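Local atomic coordinates of glutamate racemase (Campylobacter jejuni, PDB entry 3UHF), a protein that is an alpha/beta enzyme of the Asp/Glu/hydantoin racemase family, built around two parallel beta sheets, with D-glutamic acid bound in its pocket. Residues P112-I117 and K236-I241; A46-E51 and A230-L235; D198-A203 and K216-K221; N162-G167 and K192-P197. All blocks are in the same frame, centred on the assembly; numbering follows the deposited sequence. Where two conformers were deposited one is given.

Interaction 1 of 4, residues P112-I117 and K236-I241; sequences PVYGVI and KERENI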
# COMPACT_ATOMS: atom_id res chain seq x y z
N PRO A 112 -9.98 3.68 -14.38
CA PRO A 112 -9.78 2.56 -13.45
C PRO A 112 -9.22 3.02 -12.11
O PRO A 112 -8.39 3.92 -12.07
CB PRO A 112 -8.75 1.69 -14.18
CG PRO A 112 -8.96 1.99 -15.63
CD PRO A 112 -9.33 3.44 -15.68
N VAL A 113 -9.68 2.39 -11.04
CA VAL A 113 -9.17 2.62 -9.70
C VAL A 113 -8.80 1.27 -9.10
O VAL A 113 -9.64 0.37 -9.04
CB VAL A 113 -10.21 3.32 -8.82
CG1 VAL A 113 -9.67 3.54 -7.39
CG2 VAL A 113 -10.64 4.65 -9.45
N TYR A 114 -7.55 1.13 -8.67
CA TYR A 114 -7.07 -0.13 -8.09
C TYR A 114 -6.51 0.14 -6.71
O TYR A 114 -5.79 1.12 -6.52
CB TYR A 114 -5.97 -0.74 -8.95
CG TYR A 114 -6.46 -1.17 -10.32
CD1 TYR A 114 -7.31 -2.25 -10.45
CD2 TYR A 114 -6.08 -0.48 -11.47
CE1 TYR A 114 -7.78 -2.65 -11.70
CE2 TYR A 114 -6.54 -0.87 -12.73
CZ TYR A 114 -7.39 -1.96 -12.83
OH TYR A 114 -7.84 -2.36 -14.06
N GLY A 115 -6.83 -0.75 -5.76
CA GLY A 115 -6.25 -0.72 -4.42
C GLY A 115 -5.15 -1.77 -4.37
O GLY A 115 -4.74 -2.29 -5.42
N VAL A 116 -4.66 -2.08 -3.16
CA VAL A 116 -3.54 -2.99 -3.01
C VAL A 116 -3.91 -4.33 -2.35
O VAL A 116 -3.06 -5.20 -2.20
CB VAL A 116 -2.39 -2.34 -2.21
CG1 VAL A 116 -1.71 -1.25 -3.04
CG2 VAL A 116 -2.90 -1.78 -0.87
N ILE A 117 -5.17 -4.49 -1.97
CA ILE A 117 -5.55 -5.69 -1.23
C ILE A 117 -5.68 -6.92 -2.14
O ILE A 117 -5.12 -7.98 -1.84
CB ILE A 117 -6.83 -5.47 -0.40
CG1 ILE A 117 -6.55 -4.40 0.66
CG2 ILE A 117 -7.27 -6.76 0.25
CD1 ILE A 117 -7.76 -4.02 1.50
N LYS A 236 0.48 -5.18 -14.36
CA LYS A 236 0.99 -5.71 -15.62
C LYS A 236 0.03 -6.73 -16.23
O LYS A 236 -0.06 -6.87 -17.46
CB LYS A 236 2.39 -6.30 -15.44
CG LYS A 236 3.44 -5.22 -15.10
CD LYS A 236 4.87 -5.74 -15.14
CE LYS A 236 5.22 -6.52 -13.88
NZ LYS A 236 6.69 -6.72 -13.72
N GLU A 237 -0.71 -7.42 -15.38
CA GLU A 237 -1.67 -8.41 -15.85
C GLU A 237 -3.02 -7.81 -16.24
O GLU A 237 -3.67 -8.29 -17.16
CB GLU A 237 -1.89 -9.46 -14.76
CG GLU A 237 -0.65 -10.23 -14.38
CD GLU A 237 -0.77 -10.84 -13.00
OE1 GLU A 237 0.18 -11.52 -12.55
OE2 GLU A 237 -1.82 -10.63 -12.36
N ARG A 238 -3.44 -6.78 -15.52
CA ARG A 238 -4.78 -6.21 -15.66
C ARG A 238 -4.86 -5.14 -16.74
O ARG A 238 -5.88 -4.98 -17.40
CB ARG A 238 -5.25 -5.58 -14.35
CG ARG A 238 -6.22 -6.42 -13.55
CD ARG A 238 -5.54 -7.61 -12.93
NE ARG A 238 -6.47 -8.44 -12.18
CZ ARG A 238 -6.14 -9.59 -11.59
NH1 ARG A 238 -4.90 -10.05 -11.68
NH2 ARG A 238 -7.05 -10.28 -10.92
N GLU A 239 -3.78 -4.39 -16.89
CA GLU A 239 -3.75 -3.31 -17.86
C GLU A 239 -2.73 -3.59 -18.96
O GLU A 239 -1.92 -4.51 -18.85
CB GLU A 239 -3.45 -1.98 -17.16
CG GLU A 239 -4.53 -1.56 -16.16
CD GLU A 239 -5.83 -1.15 -16.84
OE1 GLU A 239 -5.79 -0.72 -18.00
OE2 GLU A 239 -6.90 -1.26 -16.20
N ASN A 240 -2.80 -2.80 -20.02
CA ASN A 240 -1.86 -2.95 -21.12
C ASN A 240 -0.72 -1.96 -20.96
O ASN A 240 -0.79 -0.84 -21.46
CB ASN A 240 -2.58 -2.74 -22.45
CG ASN A 240 -1.90 -3.47 -23.59
OD1 ASN A 240 -0.94 -4.21 -23.39
ND2 ASN A 240 -2.41 -3.26 -24.80
N ILE A 241 0.33 -2.37 -20.25
CA ILE A 241 1.45 -1.48 -19.96
C ILE A 241 2.75 -1.94 -20.61
O ILE A 241 3.32 -2.96 -20.24
CB ILE A 241 1.70 -1.35 -18.46
CG1 ILE A 241 0.38 -1.39 -17.69
CG2 ILE A 241 2.46 -0.08 -18.16
CD1 ILE A 241 0.56 -1.22 -16.21

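Interaction 2 of 4, residues A46-E51 and A230-L235; sequences ARLFDE and AIVEFL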
# COMPACT_ATOMS: atom_id res chain seq x y z
N ALA A 46 9.69 -0.02 -11.35
CA ALA A 46 9.19 -0.94 -12.38
C ALA A 46 9.12 -0.30 -13.78
O ALA A 46 8.91 -0.99 -14.78
CB ALA A 46 7.83 -1.50 -11.98
N ARG A 47 9.28 1.02 -13.83
CA ARG A 47 9.25 1.78 -15.09
C ARG A 47 7.99 1.54 -15.93
O ARG A 47 8.08 1.28 -17.13
CB ARG A 47 10.51 1.52 -15.91
CG ARG A 47 11.78 1.94 -15.20
CD ARG A 47 12.91 2.24 -16.17
NE ARG A 47 14.08 2.76 -15.46
CZ ARG A 47 15.09 3.39 -16.05
NH1 ARG A 47 15.09 3.57 -17.36
NH2 ARG A 47 16.11 3.83 -15.32
N LEU A 48 6.83 1.66 -15.29
CA LEU A 48 5.56 1.38 -15.95
C LEU A 48 4.95 2.63 -16.57
O LEU A 48 4.23 2.56 -17.56
CB LEU A 48 4.56 0.81 -14.95
CG LEU A 48 4.91 -0.44 -14.15
CD1 LEU A 48 3.81 -0.70 -13.13
CD2 LEU A 48 5.08 -1.64 -15.06
N PHE A 49 5.23 3.78 -15.96
CA PHE A 49 4.53 5.01 -16.32
C PHE A 49 5.47 6.16 -16.66
O PHE A 49 6.64 6.16 -16.26
CB PHE A 49 3.62 5.44 -15.18
CG PHE A 49 2.77 4.33 -14.67
CD1 PHE A 49 2.95 3.82 -13.39
CD2 PHE A 49 1.81 3.75 -15.48
CE1 PHE A 49 2.18 2.78 -12.92
CE2 PHE A 49 1.03 2.71 -15.02
CZ PHE A 49 1.22 2.22 -13.74
N ASP A 50 4.95 7.13 -17.40
CA ASP A 50 5.72 8.29 -17.81
C ASP A 50 5.64 9.38 -16.74
O ASP A 50 6.57 10.17 -16.58
CB ASP A 50 5.19 8.83 -19.14
CG ASP A 50 5.26 7.81 -20.25
OD1 ASP A 50 6.36 7.26 -20.48
OD2 ASP A 50 4.21 7.53 -20.88
N GLU A 51 4.53 9.43 -16.03
CA GLU A 51 4.33 10.47 -15.03
C GLU A 51 3.40 9.99 -13.93
O GLU A 51 2.38 9.36 -14.20
CB GLU A 51 3.77 11.74 -15.69
CG GLU A 51 3.75 12.96 -14.78
CD GLU A 51 3.49 14.24 -15.55
OE1 GLU A 51 2.94 14.18 -16.67
OE2 GLU A 51 3.86 15.33 -15.05
N ALA A 230 3.45 -6.29 -5.08
CA ALA A 230 2.24 -7.02 -5.47
C ALA A 230 1.42 -6.25 -6.50
O ALA A 230 0.96 -6.82 -7.50
CB ALA A 230 1.38 -7.33 -4.24
N ILE A 231 1.21 -4.96 -6.26
CA ILE A 231 0.39 -4.17 -7.18
C ILE A 231 1.11 -4.02 -8.53
O ILE A 231 0.45 -3.96 -9.56
CB ILE A 231 -0.04 -2.80 -6.56
CG1 ILE A 231 -1.09 -2.09 -7.44
CG2 ILE A 231 1.15 -1.87 -6.39
CD1 ILE A 231 -2.36 -2.87 -7.68
N VAL A 232 2.44 -3.98 -8.54
CA VAL A 232 3.15 -3.94 -9.82
C VAL A 232 2.79 -5.16 -10.69
O VAL A 232 2.45 -5.02 -11.86
CB VAL A 232 4.68 -3.86 -9.66
CG1 VAL A 232 5.38 -4.12 -10.98
CG2 VAL A 232 5.10 -2.48 -9.11
N GLU A 233 2.84 -6.35 -10.10
CA GLU A 233 2.55 -7.57 -10.87
C GLU A 233 1.09 -7.60 -11.32
O GLU A 233 0.78 -8.01 -12.44
CB GLU A 233 2.88 -8.80 -10.04
CG GLU A 233 4.34 -8.88 -9.63
CD GLU A 233 5.26 -8.86 -10.85
OE1 GLU A 233 5.10 -9.73 -11.73
OE2 GLU A 233 6.12 -7.96 -10.94
N PHE A 234 0.22 -7.17 -10.42
CA PHE A 234 -1.22 -7.06 -10.68
C PHE A 234 -1.52 -6.14 -11.86
O PHE A 234 -2.32 -6.48 -12.74
CB PHE A 234 -1.88 -6.55 -9.38
CG PHE A 234 -3.38 -6.36 -9.47
CD1 PHE A 234 -4.24 -7.31 -8.94
CD2 PHE A 234 -3.91 -5.21 -10.02
CE1 PHE A 234 -5.61 -7.13 -8.99
CE2 PHE A 234 -5.28 -5.03 -10.08
CZ PHE A 234 -6.13 -5.99 -9.56
N LEU A 235 -0.88 -4.97 -11.89
CA LEU A 235 -1.13 -4.01 -12.96
C LEU A 235 -0.67 -4.50 -14.32
O LEU A 235 -1.34 -4.28 -15.33
CB LEU A 235 -0.45 -2.67 -12.64
CG LEU A 235 -1.14 -1.96 -11.48
CD1 LEU A 235 -0.36 -0.71 -11.08
CD2 LEU A 235 -2.57 -1.61 -11.86

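Interaction 3 of 4, residues D198-A203 and K216-K221; sequences DALILA and KYFGDK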
# COMPACT_ATOMS: atom_id res chain seq x y z
N ASP A 198 4.06 -19.07 7.15
CA ASP A 198 4.75 -19.30 5.89
C ASP A 198 4.79 -18.04 5.04
O ASP A 198 5.74 -17.83 4.27
CB ASP A 198 4.08 -20.45 5.13
CG ASP A 198 4.17 -21.76 5.89
OD1 ASP A 198 5.29 -22.30 6.01
OD2 ASP A 198 3.12 -22.25 6.37
N ALA A 199 3.77 -17.20 5.19
CA ALA A 199 3.76 -15.90 4.52
C ALA A 199 3.28 -14.80 5.47
O ALA A 199 2.32 -14.99 6.22
CB ALA A 199 2.88 -15.92 3.29
N LEU A 200 3.95 -13.66 5.42
CA LEU A 200 3.53 -12.49 6.22
C LEU A 200 3.11 -11.40 5.25
O LEU A 200 3.94 -10.90 4.48
CB LEU A 200 4.70 -12.01 7.06
CG LEU A 200 4.50 -10.72 7.87
CD1 LEU A 200 3.39 -10.91 8.89
CD2 LEU A 200 5.80 -10.34 8.56
N ILE A 201 1.83 -11.07 5.23
CA ILE A 201 1.39 -10.01 4.34
C ILE A 201 1.62 -8.66 5.01
O ILE A 201 1.05 -8.37 6.07
CB ILE A 201 -0.09 -10.14 3.92
CG1 ILE A 201 -0.36 -11.53 3.31
CG2 ILE A 201 -0.40 -9.07 2.89
CD1 ILE A 201 -1.79 -11.72 2.79
N LEU A 202 2.46 -7.83 4.40
CA LEU A 202 2.71 -6.50 4.92
C LEU A 202 1.58 -5.59 4.47
O LEU A 202 1.73 -4.79 3.53
CB LEU A 202 4.05 -5.98 4.41
CG LEU A 202 5.26 -6.87 4.73
CD1 LEU A 202 6.52 -6.29 4.11
CD2 LEU A 202 5.44 -7.01 6.24
N ALA A 203 0.42 -5.74 5.12
CA ALA A 203 -0.81 -5.12 4.63
C ALA A 203 -0.97 -3.69 5.15
O ALA A 203 -2.05 -3.31 5.61
CB ALA A 203 -2.02 -5.98 5.04
N LYS A 216 13.97 -10.93 10.24
CA LYS A 216 14.89 -11.43 11.25
C LYS A 216 14.12 -12.00 12.44
O LYS A 216 14.51 -13.03 12.99
CB LYS A 216 15.86 -10.33 11.70
CG LYS A 216 16.85 -10.76 12.76
CD LYS A 216 17.74 -9.59 13.19
CE LYS A 216 18.62 -9.96 14.37
NZ LYS A 216 19.51 -11.12 14.06
N TYR A 217 13.02 -11.36 12.80
CA TYR A 217 12.18 -11.83 13.91
C TYR A 217 11.60 -13.21 13.62
O TYR A 217 11.68 -14.12 14.45
CB TYR A 217 11.04 -10.84 14.20
CG TYR A 217 10.20 -11.24 15.41
CD1 TYR A 217 10.60 -10.93 16.70
CD2 TYR A 217 9.01 -11.97 15.25
CE1 TYR A 217 9.85 -11.31 17.80
CE2 TYR A 217 8.26 -12.35 16.34
CZ TYR A 217 8.68 -12.02 17.62
OH TYR A 217 7.95 -12.40 18.71
N PHE A 218 11.03 -13.38 12.43
CA PHE A 218 10.34 -14.62 12.11
C PHE A 218 11.25 -15.73 11.57
O PHE A 218 10.97 -16.91 11.75
CB PHE A 218 9.18 -14.36 11.15
CG PHE A 218 7.97 -13.74 11.82
CD1 PHE A 218 7.23 -14.46 12.75
CD2 PHE A 218 7.57 -12.44 11.50
CE1 PHE A 218 6.10 -13.90 13.34
CE2 PHE A 218 6.46 -11.87 12.09
CZ PHE A 218 5.72 -12.60 13.02
N GLY A 219 12.34 -15.34 10.92
CA GLY A 219 13.27 -16.31 10.38
C GLY A 219 12.98 -16.63 8.92
O GLY A 219 12.01 -16.15 8.35
N ASP A 220 13.82 -17.47 8.32
CA ASP A 220 13.79 -17.65 6.87
C ASP A 220 12.65 -18.52 6.34
O ASP A 220 12.54 -18.73 5.14
CB ASP A 220 15.14 -18.16 6.35
CG ASP A 220 15.63 -19.37 7.12
OD1 ASP A 220 14.82 -20.01 7.82
OD2 ASP A 220 16.84 -19.70 7.01
N LYS A 221 11.81 -19.04 7.23
CA LYS A 221 10.67 -19.83 6.75
C LYS A 221 9.53 -18.91 6.32
O LYS A 221 8.59 -19.34 5.64
CB LYS A 221 10.21 -20.83 7.82
CG LYS A 221 9.02 -20.38 8.65
CD LYS A 221 7.76 -21.19 8.31
CE LYS A 221 7.30 -22.02 9.51
NZ LYS A 221 5.97 -22.66 9.27
O HOH W 1 7.55 -21.71 4.83

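Interaction 4 of 4, residues N162-G167 and K192-P197; sequences NALATG and KNITTP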
# COMPACT_ATOMS: atom_id res chain seq x y z
N ASN A 162 -4.07 -16.01 10.31
CA ASN A 162 -4.19 -15.11 11.44
C ASN A 162 -4.24 -13.71 10.86
O ASN A 162 -3.55 -13.42 9.88
CB ASN A 162 -2.98 -15.23 12.37
CG ASN A 162 -3.04 -16.45 13.28
OD1 ASN A 162 -4.12 -16.97 13.55
ND2 ASN A 162 -1.89 -16.90 13.75
N ALA A 163 -5.07 -12.86 11.44
CA ALA A 163 -5.15 -11.47 11.03
C ALA A 163 -4.97 -10.62 12.28
O ALA A 163 -5.76 -10.72 13.21
CB ALA A 163 -6.51 -11.19 10.39
N LEU A 164 -3.87 -9.86 12.34
CA LEU A 164 -3.53 -9.10 13.55
C LEU A 164 -3.35 -7.62 13.24
O LEU A 164 -2.67 -7.26 12.28
CB LEU A 164 -2.24 -9.62 14.19
CG LEU A 164 -2.27 -10.91 15.03
CD1 LEU A 164 -0.90 -11.17 15.61
CD2 LEU A 164 -3.30 -10.82 16.13
N ALA A 165 -3.96 -6.78 14.06
CA ALA A 165 -3.72 -5.34 14.00
C ALA A 165 -2.40 -5.08 14.73
O ALA A 165 -2.26 -5.47 15.88
CB ALA A 165 -4.85 -4.58 14.67
N THR A 166 -1.45 -4.45 14.05
CA THR A 166 -0.18 -4.11 14.68
C THR A 166 -0.02 -2.60 14.55
O THR A 166 0.87 -2.12 13.86
CB THR A 166 0.99 -4.85 14.02
OG1 THR A 166 1.04 -4.53 12.63
CG2 THR A 166 0.81 -6.38 14.17
N GLY A 167 -0.90 -1.87 15.22
CA GLY A 167 -1.09 -0.46 14.96
C GLY A 167 0.08 0.46 15.24
O GLY A 167 0.29 1.45 14.52
N LYS A 192 3.54 -12.31 20.47
CA LYS A 192 3.65 -13.29 21.53
C LYS A 192 2.63 -14.41 21.33
O LYS A 192 1.46 -14.16 21.04
CB LYS A 192 3.49 -12.63 22.89
CG LYS A 192 4.67 -12.91 23.82
CD LYS A 192 6.01 -12.73 23.08
CE LYS A 192 7.15 -13.44 23.79
NZ LYS A 192 7.27 -13.06 25.23
N ASN A 193 3.09 -15.65 21.45
CA ASN A 193 2.21 -16.80 21.26
C ASN A 193 1.54 -16.82 19.89
O ASN A 193 0.41 -17.29 19.73
CB ASN A 193 1.17 -16.88 22.38
CG ASN A 193 1.80 -16.87 23.75
OD1 ASN A 193 1.38 -16.12 24.64
ND2 ASN A 193 2.83 -17.69 23.94
N ILE A 194 2.24 -16.28 18.90
CA ILE A 194 1.77 -16.43 17.53
C ILE A 194 2.65 -17.46 16.85
O ILE A 194 3.85 -17.53 17.09
CB ILE A 194 1.76 -15.11 16.75
CG1 ILE A 194 0.64 -15.13 15.73
CG2 ILE A 194 3.09 -14.84 16.04
CD1 ILE A 194 0.81 -14.15 14.63
N THR A 195 2.04 -18.31 16.03
CA THR A 195 2.80 -19.31 15.31
C THR A 195 3.54 -18.64 14.15
O THR A 195 3.05 -17.66 13.59
CB THR A 195 1.92 -20.46 14.80
OG1 THR A 195 0.77 -19.93 14.14
CG2 THR A 195 1.46 -21.33 15.97
N THR A 196 4.70 -19.17 13.79
CA THR A 196 5.49 -18.61 12.70
C THR A 196 4.82 -18.90 11.36
O THR A 196 4.56 -20.05 11.03
CB THR A 196 6.91 -19.18 12.69
OG1 THR A 196 7.55 -18.86 13.94
CG2 THR A 196 7.72 -18.58 11.55
N PRO A 197 4.54 -17.85 10.58
CA PRO A 197 3.78 -18.07 9.34
C PRO A 197 4.66 -18.43 8.15
O PRO A 197 5.86 -18.14 8.13
CB PRO A 197 3.10 -16.72 9.12
CG PRO A 197 4.08 -15.74 9.67
CD PRO A 197 4.72 -16.41 10.86

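Interaction 1 of 4, residues P112-I117 and K236-I241
The phenol end of Tyr-114 overlaps the carboxylate of Glu-239, and the two residues make most of this contact. The hydroxyl is the donor in a short hydrogen bond, 2.6 Å from Tyr-114 OH to Glu-239 OE2. The accepting oxygen lies close to the ring plane, at the ring's edge, and offers its anti lone pair, the one directed away from its sister oxygen. Ring and carboxylate do not lie flat together, since their planes stand 59° apart. Glu-239 reaches this place by folding: its chain bends at chi2 (-70°), which turns the acid toward the tyrosine hydroxyl. In the bend CG comes within van der Waals range of the ring, 4.0 Å from Tyr-114 CE2. The same oxygen rests on Pro-112, with OE2 of Glu-239 3.9 Å from CG of the proline.

In the fold, this ties an outermost strand of the five-stranded parallel sheet, residues 113-114, to the C-terminal end of helix 227-238, where Glu-239 is the first residue to leave helical geometry. Phe-234, earlier on that helix, meets the tyrosine ring with planes at about 70°, so the ring is packed by the helix as well as bonded at its tip.

Arg-238 gives only its root to the contact, with CB 4.1 Å from Tyr-114 OH. Its guanidinium leads away to Glu-122, and NH1 of Arg-238 also forms a salt bridge of 3.2 Å with OE2 of Glu-237, which lies at the edge of the guanidinium and in its plane.

Interaction 2 of 4, residues A46-E51 and A230-L235
Ala-46 sets its single methyl against both branches of Val-232, with CB of Ala-46 3.7 Å from CG1 and 4.1 Å from CG2 of the valine. With CG1 anti to the backbone N (chi1 168°) and CG2 anti to the carbonyl carbon, both valine methyls come within reach of Ala-46, CG1 the nearer. CG1 also serves a second neighbour, as CD1 of Leu-48 approaches it to 4.3 Å. Leu-48 gets there with an extended end, its CD1 continuing the line from CA through CB and CG (chi2 174°).

Phe-49 begins by running alongside the helix rather than at it, yet its ring carries it across. Only the far end arrives: CZ of Phe-49 comes 4.3 Å from CD1 of Leu-235, and that methyl lies at the ring's edge, near its plane. Leu-235 has the same extended form as Leu-48 and meets the ring with the tip of its chain. One face of the ring is covered from within the loop by CB of Leu-48, 3.6 Å above the plane and over the centre, which probably restricts turning of the phenyl.

All of this is apolar and mostly buried. Leu-43 of helix 37-45 touches both Phe-49 and Leu-235, and Met-89 on the sheet does the same, so the patch is closed from several sides. Arg-47, with positive phi, ends helix 37-45 in a Schellman motif, and the turn delivers the chain to strand 51-56, completing a beta-alpha-beta crossover whose return loop packs against helix 227-238.

Interaction 3 of 4, residues D198-A203 and K216-K221
Lys-221 brings its ammonium to the carboxylate of Asp-198 in a salt bridge, though the hydrogen bond within it is weak, with NZ of Lys-221 3.3 Å from OD1 of Asp-198. The lysine chain folds to get there, bent at chi2 and chi3, and its CD passes 3.6 Å from the same OD1. A water bridges the same two residues, donating to Asp-198 OD1 at 2.6 Å and to the carbonyl oxygen of Lys-221 at 2.7 Å. OD1 therefore has two partners, while OD2 of Asp-198 accepts from the backbone N of Glu-134, which helps fix the carboxylate, and Lys-221 NZ has a second, weak bond to the carbonyl oxygen of Thr-196.

The other half of the contact is apolar. Leu-200, with CG anti to its own N (chi1 175°), sends CD2 obliquely to the Phe-218 ring, 3.9 Å from CE2, and the two side chains cross at about a right angle. Both halves join parts of one beta-alpha-beta unit, made of strand 199-202, helix 211-218 and strand 223-226; Gly-219, with positive phi, turns the chain out of the helix.

Further out, Tyr-217 places CD2 over the centre of one face of the Phe-218 ring. Phe-191 meets that ring with planes at about 50°, and Leu-136 on the neighbouring strand touches both Leu-200 and Phe-218.

Interaction 4 of 4, residues N162-G167 and K192-P197
Ile-194 points its side chain at strand 161-165, and its atoms meet more of that strand the further out they lie. CB itself remains at a distance, 4.9 Å from CD1 of Leu-164. From CB the chain divides. CG2 takes the crowded position between the backbone N and the carbonyl carbon (chi1 -148°, off a staggered value), and stays 5.4 Å from Leu-164 CD1. CG1 goes forward instead and runs beside the amide end of Asn-162, the two side chains sliding past one another in opposite directions. At the tip, CD1 of Ile-194 meets CD1 of Leu-164 at 3.6 Å, methyl against methyl, tip to tip. The same CD1 also lies 4.5 Å from CB of Asn-162, so the isoleucine end reaches both strand residues. Asn-162 and Leu-164 were each modelled in two conformers, and these details hold for one of them.

Strand 161-165 is an outermost strand of the four-stranded parallel sheet. The chain leaves it through helices 169-174 and 181-191 and comes back in the loop 192-197, which leads into strand 199-202 on the far side of strand 135-139. Leu-136, on that intervening strand, touches both Asn-162 and Ile-194.

What joins the segments is thus carbon-to-carbon contact at the protein surface, with the Asn-162 amide lying alongside as a neighbour. Such a contact probably depends on shape and exclusion of water rather than on directed bonds.

Interactions 1 and 2 share helix 227-238 and touch each other, for instance through Tyr-114 and Phe-234; they hold that helix to two parts of the region round the five-stranded sheet. Interactions 3 and 4 belong to the four-stranded sheet and meet where Phe-218 packs on Pro-197, their centres about 10 Å apart, whereas the centres of interactions 2 and 4 lie about 30 Å apart on opposite sides of the chain's centre. Chemistry follows place. Interaction 2 is buried and wholly apolar; interaction 1, at the surface, turns on one hydrogen bond from a phenol to a carboxylate. Interaction 3, partly buried, combines both kinds, and interaction 4 is mainly apolar, with an asparagine alongside, despite its surface position.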